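Side-chain contacts in putative sensory box/GGDEF family protein (Vibrio parahaemolyticus, PDB 3LID), which probably makes cyclic di-GMP from GTP under the control of its extracellular PDC-fold sensor domain, which is the part of the chain crystallised here: residues Leu23-Thr26 / Gly27-Asn31; Ile95-Phe99 / Lys100-Ala104; Asp212-Pro215 / Glu216-Gln219. All coordinates share one frame; numbering follows the deposited sequence.

How the interactions relate
Following the chain from its N terminus, the three contacts come in series; none nests in or crosses another, and none touches another, the nearest atoms of any two being at least about 12 Å apart. Interaction 1 closes no loop; it spans about two and a half turns of helix 9-45, where that helix lies against the sheet containing strands 189-195, 246-254 and 260-268. Interaction 2 closes the hairpin between strands 91-98 and 103-106, at the margin of the other antiparallel sheet. Interaction 3 closes a tight turn in the loop between strand 200-202 and helix 222-225. The centres of interactions 2 and 3 are about 29 Å apart in the one PDC-fold sensor domain.

Interaction 1: Leu23-Thr26 / Gly27-Asn31; sequences LAYT and GREYN
Tyr25 with Glu29, Thr26 with Tyr30 and Ala24 with Arg28 are neighbours four residues apart on a single alpha helix, the long helix 9-45 of this PDC-fold sensor domain. The evidence for regular helix is the run of backbone bonds, from Gly27 N to Leu23 O through to Tyr30 N to Thr26 O, the last at 3.0 Å with an N-H...O angle of 166°. One side of the turn is buried: Leu23 and Thr26 reach Ile191 of strand 189-195, and Tyr30 sends its hydroxyl to Asn182 while its ring meets Phe255 edge-to-face. Here the Thr26 methyl lies in the plane of the Tyr30 ring and at its edge, with CG2 3.6 Å from CE1, and the two side chains run side by side.

The outer side is polar. Tyr25 and Glu29 cross obliquely, their ring and carboxylate planes 56° apart. With CG anti to the backbone N (chi1 -177°), the Tyr25 ring is placed where its CE2 comes 3.5 Å from Glu29 CD. Two waters extend the link: one joins Tyr25 OH to Glu29 OE2, and the other accepts from Thr26 OG1, which also bonds to Gln22, and donates to Glu29 OE1. Each carboxylate oxygen thus receives a water hydrogen.

Arg28 folds back at chi3 (-63°), laying its guanidinium flat over the preceding turn. One face covers the Ala24 carbonyl, whose O sits 3.7 Å from Arg28 CZ, while the Ala24 methyl CB is 3.8 Å from NH1.

Interaction 2: Ile95-Phe99 / Lys100-Ala104; sequences IKYDF and KTSIA
Asp98 OD2 takes two hydrogen bonds from Thr101 across the turn of a beta hairpin, the antiparallel connection between strands 91-98 and 103-106. Thr101 OG1 donates at 2.8 Å to Asp98 OD2, meeting the anti lone pair, whereas Thr101 N, 3.1 Å from Asp98 OD2, comes from above the carboxylate plane. The two side chains stand at about a right angle. With chi1 at 177° the Asp98 carboxylate swings over the turn and can receive both donors.

Thr101 itself is held by the turn: its OG1 accepts from Ile103 N, which makes an ST turn, so the hydroxyl bridges carboxylate and backbone. In the main chain, Asp98 N bonds to Ile103 O at 2.9 Å. Asp98 O receives three weak bonds, from the backbone N of Thr101, Ser102 and Ile103.

Water forms the next shell. One molecule donates to Asp98 OD2 and accepts from Lys100 NZ, mediating between opposite charges whose atoms are 5.0 Å apart; a second links Asp98 OD1 to Lys100 N. This setting would probably favour the ionised carboxylate.

Beyond the turn, the hairpin register is set by Tyr97 and Ala104, a non-hydrogen-bonded pair with their side chains on one face of the sheet, where they pack on Ala73 and Arg74 of helix 59-76. Main-chain bonds from Ile95 to Ile82 and from Tyr97 to Lys80 hold the first strand to its neighbour. The Ala104 methyl touches the Tyr97 ring at its edge, CB to CD1 3.8 Å.

Interaction 3: Asp212-Pro215 / Glu216-Gln219; sequences DIIP and ERSQ. With EDO (1,2-ethanediol), chain H.
Ile214 and Arg217 make the close part of this contact: the extended arginine stem runs along the isoleucine side chain in the same direction, with Arg217 CD 3.6 Å from Ile214 CG2. Further out, Ile214 CD1 sits over one face of the guanidinium, 3.7 Å from Arg217 NH1, whose polar partner is the carbonyl of Leu209. The isoleucine methyl CG2, anti to the backbone N, faces the arginine stem, while the CG1 branch puts CD1 over the guanidinium. Outside the pair, Ile214 rests on Leu148 and Arg217 on Glu206.

The backbone beneath is a short 3-10 turn in the loop between strand 200-202 and helix 222-225. Arg217 N bonds to Ile214 O at 3.0 Å and Ser218 N to Pro215 O at 3.2 Å, both three residues apart.

The other side is looser and wetter. A water donates to Pro215 O and meets Ser218 OG at 2.6 Å, spanning the turn between these two oxygens. At the N-terminal end of segment 212-215, 1,2-ethanediol, probably from the crystallisation liquor, gives a hydrogen bond to Asp212 through its O1, 2.8 Å from Asp212 OD1. Lys195 forms a salt bridge with Asp212 OD2 and also bonds to the diol, and the diol is hydrogen-bonded to the carbonyl O of Ile135 as well.

Interaction 1: Leu23-Thr26 / Gly27-Asn31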
loop_
_atom_site.group_PDB
_atom_site.type_symbol
_atom_site.label_atom_id
_atom_site.label_comp_id
_atom_site.label_asym_id
_atom_site.label_seq_id
_atom_site.Cartn_x
_atom_site.Cartn_y
_atom_site.Cartn_z
ATOM N N LEU A 23 -13.955 7.011 -8.344
ATOM C CA LEU A 23 -12.702 7.507 -7.706
ATOM C C LEU A 23 -12.994 8.090 -6.308
ATOM O O LEU A 23 -12.211 7.931 -5.397
ATOM C CB LEU A 23 -12.003 8.560 -8.591
ATOM C CG LEU A 23 -11.454 7.944 -9.876
ATOM C CD1 LEU A 23 -10.897 9.130 -10.713
ATOM C CD2 LEU A 23 -10.280 6.992 -9.575
ATOM N N ALA A 24 -14.122 8.803 -6.136
ATOM C CA ALA A 24 -14.448 9.282 -4.825
ATOM C C ALA A 24 -14.724 8.132 -3.849
ATOM O O ALA A 24 -14.325 8.232 -2.674
ATOM C CB ALA A 24 -15.716 10.272 -4.918
ATOM N N TYR A 25 -15.458 7.118 -4.310
ATOM C CA TYR A 25 -15.760 5.935 -3.518
ATOM C C TYR A 25 -14.439 5.257 -3.015
ATOM O O TYR A 25 -14.286 4.945 -1.803
ATOM C CB TYR A 25 -16.488 4.971 -4.392
ATOM C CG TYR A 25 -16.950 3.705 -3.716
ATOM C CD1 TYR A 25 -18.288 3.566 -3.335
ATOM C CD2 TYR A 25 -16.102 2.626 -3.521
ATOM C CE1 TYR A 25 -18.742 2.363 -2.733
ATOM C CE2 TYR A 25 -16.540 1.457 -2.946
ATOM C CZ TYR A 25 -17.848 1.335 -2.550
ATOM O OH TYR A 25 -18.272 0.143 -1.982
ATOM N N THR A 26 -13.575 5.028 -3.976
ATOM C CA THR A 26 -12.415 4.230 -3.649
ATOM C C THR A 26 -11.502 5.100 -2.807
ATOM O O THR A 26 -10.803 4.594 -1.900
ATOM C CB THR A 26 -11.735 3.796 -4.951
ATOM O OG1 THR A 26 -12.618 2.894 -5.607
ATOM C CG2 THR A 26 -10.390 3.062 -4.632
ATOM N N GLY A 27 -11.478 6.413 -3.037
ATOM C CA GLY A 27 -10.624 7.254 -2.168
ATOM C C GLY A 27 -11.083 7.184 -0.737
ATOM O O GLY A 27 -10.252 7.157 0.192
ATOM N N ARG A 28 -12.413 7.180 -0.525
ATOM C CA ARG A 28 -12.926 7.047 0.836
ATOM C C ARG A 28 -12.528 5.694 1.471
ATOM O O ARG A 28 -12.255 5.622 2.678
ATOM C CB ARG A 28 -14.474 7.166 0.806
ATOM C CG ARG A 28 -14.863 8.685 0.616
ATOM C CD ARG A 28 -16.395 8.880 0.785
ATOM N NE ARG A 28 -17.170 8.175 -0.201
ATOM C CZ ARG A 28 -17.708 8.732 -1.274
ATOM N NH1 ARG A 28 -17.522 10.011 -1.571
ATOM N NH2 ARG A 28 -18.439 7.966 -2.043
ATOM N N GLU A 29 -12.503 4.651 0.665
ATOM C CA GLU A 29 -12.071 3.329 1.189
ATOM C C GLU A 29 -10.580 3.363 1.631
ATOM O O GLU A 29 -10.251 2.877 2.747
ATOM C CB GLU A 29 -12.256 2.208 0.195
ATOM C CG GLU A 29 -13.785 2.011 -0.128
ATOM C CD GLU A 29 -14.095 0.616 -0.585
ATOM O OE1 GLU A 29 -13.542 0.195 -1.599
ATOM O OE2 GLU A 29 -14.942 -0.017 0.070
ATOM N N TYR A 30 -9.714 3.983 0.828
ATOM C CA TYR A 30 -8.318 4.144 1.273
ATOM C C TYR A 30 -8.239 5.002 2.516
ATOM O O TYR A 30 -7.398 4.709 3.396
ATOM C CB TYR A 30 -7.396 4.731 0.178
ATOM C CG TYR A 30 -6.943 3.665 -0.794
ATOM C CD1 TYR A 30 -7.679 3.406 -1.958
ATOM C CD2 TYR A 30 -5.766 2.902 -0.582
ATOM C CE1 TYR A 30 -7.275 2.388 -2.880
ATOM C CE2 TYR A 30 -5.366 1.961 -1.499
ATOM C CZ TYR A 30 -6.092 1.705 -2.643
ATOM O OH TYR A 30 -5.674 0.701 -3.546
ATOM N N ASN A 31 -9.022 6.082 2.597
ATOM C CA ASN A 31 -8.974 6.854 3.842
ATOM C C ASN A 31 -9.375 6.030 5.049
ATOM O O ASN A 31 -8.768 6.171 6.153
ATOM C CB ASN A 31 -9.951 8.033 3.773
ATOM C CG ASN A 31 -9.569 9.099 2.724
ATOM O OD1 ASN A 31 -8.408 9.305 2.330
ATOM N ND2 ASN A 31 -10.594 9.758 2.230
HETATM O O HOH W 1 -16.593 -1.595 -1.315
HETATM O O HOH W 2 -12.885 0.716 -3.971
#

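Interaction 2: Ile95-Phe99 / Lys100-Ala104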
loop_
_atom_site.group_PDB
_atom_site.type_symbol
_atom_site.label_atom_id
_atom_site.label_comp_id
_atom_site.label_asym_id
_atom_site.label_seq_id
_atom_site.Cartn_x
_atom_site.Cartn_y
_atom_site.Cartn_z
ATOM N N ILE A 95 6.943 -11.638 12.374
ATOM C CA ILE A 95 5.775 -12.459 11.986
ATOM C C ILE A 95 5.577 -12.140 10.534
ATOM O O ILE A 95 5.605 -10.983 10.148
ATOM C CB ILE A 95 4.562 -12.025 12.846
ATOM C CG1 ILE A 95 4.719 -12.501 14.335
ATOM C CG2 ILE A 95 3.218 -12.425 12.220
ATOM C CD1 ILE A 95 5.247 -13.771 14.578
ATOM N N LYS A 96 5.322 -13.188 9.763
ATOM C CA LYS A 96 5.040 -13.043 8.304
ATOM C C LYS A 96 3.630 -13.567 8.089
ATOM O O LYS A 96 3.210 -14.527 8.761
ATOM C CB LYS A 96 6.022 -13.848 7.424
ATOM C CG LYS A 96 7.458 -13.339 7.666
ATOM C CD LYS A 96 8.379 -14.203 6.912
ATOM C CE LYS A 96 8.211 -13.832 5.370
ATOM N NZ LYS A 96 9.315 -14.457 4.509
ATOM N N TYR A 97 2.920 -12.952 7.123
ATOM C CA TYR A 97 1.534 -13.369 6.864
ATOM C C TYR A 97 1.377 -13.472 5.362
ATOM O O TYR A 97 1.896 -12.620 4.562
ATOM C CB TYR A 97 0.551 -12.338 7.476
ATOM C CG TYR A 97 -0.883 -12.580 6.995
ATOM C CD1 TYR A 97 -1.618 -13.657 7.515
ATOM C CD2 TYR A 97 -1.447 -11.720 6.067
ATOM C CE1 TYR A 97 -2.936 -13.870 7.118
ATOM C CE2 TYR A 97 -2.784 -11.901 5.624
ATOM C CZ TYR A 97 -3.495 -12.969 6.176
ATOM O OH TYR A 97 -4.798 -13.135 5.735
ATOM N N ASP A 98 0.643 -14.512 4.943
ATOM C CA ASP A 98 0.466 -14.733 3.527
ATOM C C ASP A 98 -1.052 -14.679 3.229
ATOM O O ASP A 98 -1.776 -15.532 3.714
ATOM C CB ASP A 98 0.891 -16.180 3.168
ATOM C CG ASP A 98 0.647 -16.500 1.679
ATOM O OD1 ASP A 98 1.283 -15.904 0.795
ATOM O OD2 ASP A 98 -0.133 -17.428 1.409
ATOM N N PHE A 99 -1.494 -13.635 2.524
ATOM C CA PHE A 99 -2.976 -13.459 2.442
ATOM C C PHE A 99 -3.653 -14.534 1.653
ATOM O O PHE A 99 -4.786 -14.869 1.922
ATOM C CB PHE A 99 -3.369 -12.038 2.000
ATOM C CG PHE A 99 -3.149 -11.715 0.528
ATOM C CD1 PHE A 99 -4.131 -12.035 -0.452
ATOM C CD2 PHE A 99 -2.048 -10.968 0.118
ATOM C CE1 PHE A 99 -3.963 -11.658 -1.819
ATOM C CE2 PHE A 99 -1.845 -10.606 -1.247
ATOM C CZ PHE A 99 -2.835 -10.947 -2.229
ATOM N N LYS A 100 -2.968 -15.094 0.675
ATOM C CA LYS A 100 -3.640 -16.167 -0.100
ATOM C C LYS A 100 -4.039 -17.373 0.692
ATOM O O LYS A 100 -5.114 -17.929 0.468
ATOM C CB LYS A 100 -2.780 -16.592 -1.306
ATOM C CG LYS A 100 -2.791 -15.595 -2.373
ATOM C CD LYS A 100 -2.278 -16.255 -3.669
ATOM C CE LYS A 100 -2.141 -17.819 -3.563
ATOM N NZ LYS A 100 -0.656 -18.195 -3.465
ATOM N N THR A 101 -3.227 -17.810 1.631
ATOM C CA THR A 101 -3.493 -18.976 2.438
ATOM C C THR A 101 -4.070 -18.615 3.780
ATOM O O THR A 101 -4.598 -19.483 4.466
ATOM C CB THR A 101 -2.246 -19.820 2.717
ATOM O OG1 THR A 101 -1.268 -19.010 3.395
ATOM C CG2 THR A 101 -1.629 -20.332 1.394
ATOM N N SER A 102 -3.886 -17.365 4.166
ATOM C CA SER A 102 -4.226 -16.864 5.531
ATOM C C SER A 102 -3.320 -17.374 6.661
ATOM O O SER A 102 -3.679 -17.324 7.871
ATOM C CB SER A 102 -5.713 -17.117 5.859
ATOM O OG SER A 102 -6.666 -16.788 4.768
ATOM N N ILE A 103 -2.120 -17.843 6.312
ATOM C CA ILE A 103 -1.192 -18.367 7.308
ATOM C C ILE A 103 -0.304 -17.241 7.837
ATOM O O ILE A 103 0.252 -16.498 7.004
ATOM C CB ILE A 103 -0.289 -19.451 6.710
ATOM C CG1 ILE A 103 -1.169 -20.684 6.461
ATOM C CG2 ILE A 103 0.790 -19.827 7.675
ATOM C CD1 ILE A 103 -0.599 -21.622 5.467
ATOM N N ALA A 104 -0.234 -17.101 9.166
ATOM C CA ALA A 104 0.701 -16.184 9.844
ATOM C C ALA A 104 1.558 -16.986 10.779
ATOM O O ALA A 104 1.059 -17.905 11.470
ATOM C CB ALA A 104 -0.080 -15.144 10.701
HETATM O O HOH W 3 0.614 -18.920 -0.829
HETATM O O HOH W 4 -0.329 -14.254 -0.591
#

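Interaction 3: Asp212-Pro215 / Glu216-Gln219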
loop_
_atom_site.group_PDB
_atom_site.type_symbol
_atom_site.label_atom_id
_atom_site.label_comp_id
_atom_site.label_asym_id
_atom_site.label_seq_id
_atom_site.Cartn_x
_atom_site.Cartn_y
_atom_site.Cartn_z
ATOM N N ASP A 212 10.299 2.538 -12.158
ATOM C CA ASP A 212 11.398 3.248 -11.541
ATOM C C ASP A 212 12.442 2.222 -11.052
ATOM O O ASP A 212 13.560 2.569 -10.718
ATOM C CB ASP A 212 10.975 4.217 -10.402
ATOM C CG ASP A 212 9.880 3.615 -9.462
ATOM O OD1 ASP A 212 9.326 2.533 -9.783
ATOM O OD2 ASP A 212 9.629 4.276 -8.465
ATOM N N ILE A 213 12.023 0.983 -11.024
ATOM C CA ILE A 213 12.910 -0.129 -10.528
ATOM C C ILE A 213 13.288 -1.105 -11.615
ATOM O O ILE A 213 14.416 -1.565 -11.600
ATOM C CB ILE A 213 12.194 -0.949 -9.431
ATOM C CG1 ILE A 213 11.713 -0.026 -8.304
ATOM C CG2 ILE A 213 13.188 -2.017 -8.807
ATOM C CD1 ILE A 213 12.696 0.896 -7.644
ATOM N N ILE A 214 12.366 -1.474 -12.494
ATOM C CA ILE A 214 12.559 -2.458 -13.541
ATOM C C ILE A 214 12.831 -1.759 -14.855
ATOM O O ILE A 214 11.907 -1.151 -15.439
ATOM C CB ILE A 214 11.291 -3.334 -13.658
ATOM C CG1 ILE A 214 10.960 -3.974 -12.320
ATOM C CG2 ILE A 214 11.308 -4.407 -14.777
ATOM C CD1 ILE A 214 9.916 -4.931 -12.526
ATOM N N PRO A 215 14.079 -1.901 -15.379
ATOM C CA PRO A 215 14.568 -1.236 -16.621
ATOM C C PRO A 215 13.668 -1.409 -17.824
ATOM O O PRO A 215 13.407 -0.422 -18.490
ATOM C CB PRO A 215 15.924 -1.952 -16.916
ATOM C CG PRO A 215 16.344 -2.560 -15.584
ATOM C CD PRO A 215 15.023 -2.928 -14.877
ATOM N N GLU A 216 13.132 -2.612 -18.056
ATOM C CA GLU A 216 12.327 -2.908 -19.262
ATOM C C GLU A 216 10.950 -2.231 -19.218
ATOM O O GLU A 216 10.098 -2.468 -20.081
ATOM C CB GLU A 216 12.132 -4.413 -19.418
ATOM C CG GLU A 216 13.455 -5.229 -19.186
ATOM C CD GLU A 216 14.078 -5.036 -17.754
ATOM O OE1 GLU A 216 13.526 -5.586 -16.804
ATOM O OE2 GLU A 216 15.147 -4.367 -17.577
ATOM N N ARG A 217 10.732 -1.437 -18.155
ATOM C CA ARG A 217 9.394 -0.883 -17.874
ATOM C C ARG A 217 9.471 0.604 -17.677
ATOM O O ARG A 217 8.484 1.237 -17.282
ATOM C CB ARG A 217 8.803 -1.546 -16.636
ATOM C CG ARG A 217 8.309 -2.949 -16.855
ATOM C CD ARG A 217 7.895 -3.636 -15.540
ATOM N NE ARG A 217 7.526 -5.066 -15.689
ATOM C CZ ARG A 217 6.833 -5.744 -14.773
ATOM N NH1 ARG A 217 6.422 -5.119 -13.665
ATOM N NH2 ARG A 217 6.514 -7.027 -14.924
ATOM N N SER A 218 10.640 1.165 -17.925
ATOM C CA SER A 218 10.914 2.526 -17.566
ATOM C C SER A 218 10.074 3.479 -18.440
ATOM O O SER A 218 9.884 4.623 -18.092
ATOM C CB SER A 218 12.375 2.811 -17.781
ATOM O OG SER A 218 12.666 2.525 -19.156
ATOM N N GLN A 219 9.497 2.952 -19.505
ATOM C CA GLN A 219 8.619 3.772 -20.377
ATOM C C GLN A 219 7.215 3.994 -19.781
ATOM O O GLN A 219 6.427 4.897 -20.201
ATOM C CB GLN A 219 8.523 3.148 -21.772
ATOM C CG GLN A 219 7.770 1.836 -21.842
ATOM C CD GLN A 219 8.716 0.615 -21.705
ATOM O OE1 GLN A 219 9.761 0.693 -21.055
ATOM N NE2 GLN A 219 8.354 -0.486 -22.356
HETATM C C1 EDO H . 8.377 0.721 -6.755
HETATM O O1 EDO H . 7.650 1.490 -7.794
HETATM C C2 EDO H . 7.494 0.652 -5.524
HETATM O O2 EDO H . 7.418 1.958 -4.934
HETATM O O HOH W 5 15.152 1.682 -19.447
#